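Local coordinates for bacterial bifunctional deaminase-reductase C-terminal domain-containing protein (Corynebacterium diphtheriae, PDB 2P4G) that probably acts as an NADP-dependent reductase of the kind that reduces 5-amino-6-(5-phosphoribosylamino)uracil in riboflavin biosynthesis, at residues W72-V77 with L104-L109. Numbering follows the deposited sequence.
With EDO (1,2-ethanediol), chain I; EDO (1,2-ethanediol), chain K.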
loop_
_atom_site.group_PDB
_atom_site.type_symbol
_atom_site.label_atom_id
_atom_site.label_comp_id
_atom_site.label_asym_id
_atom_site.label_seq_id
_atom_site.Cartn_x
_atom_site.Cartn_y
_atom_site.Cartn_z
ATOM N N TRP A 72 16.151 -8.540 -18.049
ATOM C CA TRP A 72 17.271 -7.926 -17.321
ATOM C C TRP A 72 17.997 -8.946 -16.449
ATOM O O TRP A 72 19.195 -8.829 -16.249
ATOM C CB TRP A 72 16.720 -6.779 -16.441
ATOM C CG TRP A 72 17.592 -6.312 -15.324
ATOM C CD1 TRP A 72 18.464 -5.261 -15.357
ATOM C CD2 TRP A 72 17.647 -6.839 -13.989
ATOM N NE1 TRP A 72 19.072 -5.111 -14.129
ATOM C CE2 TRP A 72 18.585 -6.068 -13.273
ATOM C CE3 TRP A 72 16.987 -7.892 -13.325
ATOM C CZ2 TRP A 72 18.891 -6.319 -11.931
ATOM C CZ3 TRP A 72 17.297 -8.150 -12.008
ATOM C CH2 TRP A 72 18.243 -7.367 -11.322
ATOM N N ALA A 73 17.250 -9.931 -15.939
ATOM C CA ALA A 73 17.714 -10.850 -14.907
ATOM C C ALA A 73 18.596 -11.970 -15.450
ATOM O O ALA A 73 18.389 -12.470 -16.555
ATOM C CB ALA A 73 16.487 -11.492 -14.167
ATOM N N ASP A 74 19.555 -12.383 -14.621
ATOM C CA ASP A 74 20.282 -13.631 -14.805
ATOM C C ASP A 74 19.576 -14.788 -14.122
ATOM O O ASP A 74 19.675 -15.944 -14.563
ATOM C CB ASP A 74 21.673 -13.461 -14.229
ATOM C CG ASP A 74 22.455 -12.392 -14.950
ATOM O OD1 ASP A 74 22.407 -12.417 -16.187
ATOM O OD2 ASP A 74 23.109 -11.542 -14.306
ATOM N N ALA A 75 18.879 -14.479 -13.027
ATOM C CA ALA A 75 18.074 -15.482 -12.290
ATOM C C ALA A 75 16.816 -14.859 -11.726
ATOM O O ALA A 75 16.752 -13.653 -11.463
ATOM C CB ALA A 75 18.882 -16.102 -11.156
ATOM N N ILE A 76 15.820 -15.702 -11.538
ATOM C CA ILE A 76 14.554 -15.323 -10.939
ATOM C C ILE A 76 14.456 -16.175 -9.685
ATOM O O ILE A 76 14.692 -17.383 -9.729
ATOM C CB ILE A 76 13.380 -15.660 -11.890
ATOM C CG1 ILE A 76 13.501 -14.865 -13.193
ATOM C CG2 ILE A 76 12.035 -15.402 -11.256
ATOM C CD1 ILE A 76 12.774 -15.503 -14.365
ATOM N N VAL A 77 14.140 -15.542 -8.567
ATOM C CA VAL A 77 13.912 -16.233 -7.319
ATOM C C VAL A 77 12.464 -16.001 -6.936
ATOM O O VAL A 77 11.980 -14.868 -6.924
ATOM C CB VAL A 77 14.859 -15.716 -6.228
ATOM C CG1 VAL A 77 14.463 -16.244 -4.868
ATOM C CG2 VAL A 77 16.322 -16.080 -6.575
ATOM N N LEU A 104 24.777 -9.932 -26.453
ATOM C CA LEU A 104 25.557 -9.387 -25.319
ATOM C C LEU A 104 26.221 -10.500 -24.477
ATOM O O LEU A 104 26.667 -10.254 -23.360
ATOM C CB LEU A 104 24.701 -8.464 -24.448
ATOM C CG LEU A 104 24.338 -7.155 -25.150
ATOM N N GLY A 105 26.302 -11.712 -25.028
ATOM C CA GLY A 105 27.043 -12.795 -24.404
ATOM C C GLY A 105 26.369 -13.344 -23.170
ATOM O O GLY A 105 27.030 -13.919 -22.302
ATOM N N ARG A 106 25.050 -13.188 -23.090
ATOM C CA ARG A 106 24.300 -13.690 -21.959
ATOM C C ARG A 106 23.489 -14.902 -22.345
ATOM O O ARG A 106 23.083 -15.043 -23.489
ATOM C CB ARG A 106 23.382 -12.608 -21.416
ATOM C CG ARG A 106 24.115 -11.587 -20.607
ATOM C CD ARG A 106 23.328 -11.199 -19.373
ATOM N NE ARG A 106 22.245 -10.278 -19.708
ATOM C CZ ARG A 106 21.183 -10.040 -18.948
ATOM N NH1 ARG A 106 21.016 -10.661 -17.784
ATOM N NH2 ARG A 106 20.274 -9.175 -19.370
ATOM N N CYS A 107 23.248 -15.771 -21.370
ATOM C CA CYS A 107 22.385 -16.907 -21.567
ATOM C C CYS A 107 21.039 -16.366 -22.013
ATOM O O CYS A 107 20.606 -15.309 -21.548
ATOM C CB CYS A 107 22.218 -17.698 -20.271
ATOM S SG CYS A 107 20.976 -19.052 -20.428
ATOM N N GLY A 108 20.380 -17.082 -22.913
ATOM C CA GLY A 108 19.151 -16.585 -23.522
ATOM C C GLY A 108 18.064 -16.282 -22.518
ATOM O O GLY A 108 17.361 -15.291 -22.650
ATOM N N LEU A 109 17.956 -17.154 -21.517
ATOM C CA LEU A 109 16.927 -17.094 -20.486
ATOM C C LEU A 109 17.513 -17.078 -19.072
ATOM O O LEU A 109 18.479 -17.782 -18.782
ATOM C CB LEU A 109 16.008 -18.302 -20.606
ATOM C CG LEU A 109 15.220 -18.348 -21.917
ATOM C CD1 LEU A 109 14.922 -19.781 -22.299
ATOM C CD2 LEU A 109 13.951 -17.502 -21.828
HETATM C C1 EDO I . 19.614 -21.060 -17.065
HETATM O O1 EDO I . 18.718 -20.331 -17.916
HETATM C C2 EDO I . 21.073 -21.001 -17.522
HETATM O O2 EDO I . 21.871 -20.129 -16.684
HETATM C C1 EDO K . 18.028 -7.622 -22.883
HETATM O O1 EDO K . 17.330 -6.574 -23.578
HETATM C C2 EDO K . 19.153 -7.076 -22.008
HETATM O O2 EDO K . 20.361 -7.803 -22.257
HETATM O O HOH W 1 20.719 -16.869 -17.572
#
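D74 and R106 form the salt bridge of this contact, with OD1 of D74 2.8 Å from NH1 of R106 and an N-H...O angle of 152°. The acceptor lies in the guanidinium plane, yet NH1 approaches OD1 from above the carboxylate plane; the two flat groups stand 87° apart. The R106 chain is bent at chi2 and chi3 and crosses the D74 side chain at about a right angle. The other oxygen of D74, OD2, accepts hydrogen bonds from the backbone N atoms of K189 and K190, so both carboxylate oxygens have partners.

NH1 of R106 also donates to O of W72, 3.0 Å away and well above that carbonyl's plane. A second, weak bond runs from NH2 of R106 to O of W72 at 3.3 Å, so one oxygen faces both terminal nitrogens. NH2 of R106 has a straighter partner in O2 of the ethanediol of chain K (3.2 Å, 172°), a molecule probably left from crystallisation.

Topologically, the contact joins two approaches to neighbouring parallel strands of the RibD C-terminal domain: 72-77 leads into strand 75-79, while the loop 104-109 links helix 95-103 to strand 111-115. G105, with positive phi, is the C' residue of the Schellman motif ending that helix, one residue before R106. From the helix, R101 binds O of A73 and O of C107, thereby touching both segments.

One water donates to O of L109 at 2.7 Å and, weakly, to O of D74 at 3.3 Å, bridging backbones whose CA atoms in these residues are 7.5 Å apart.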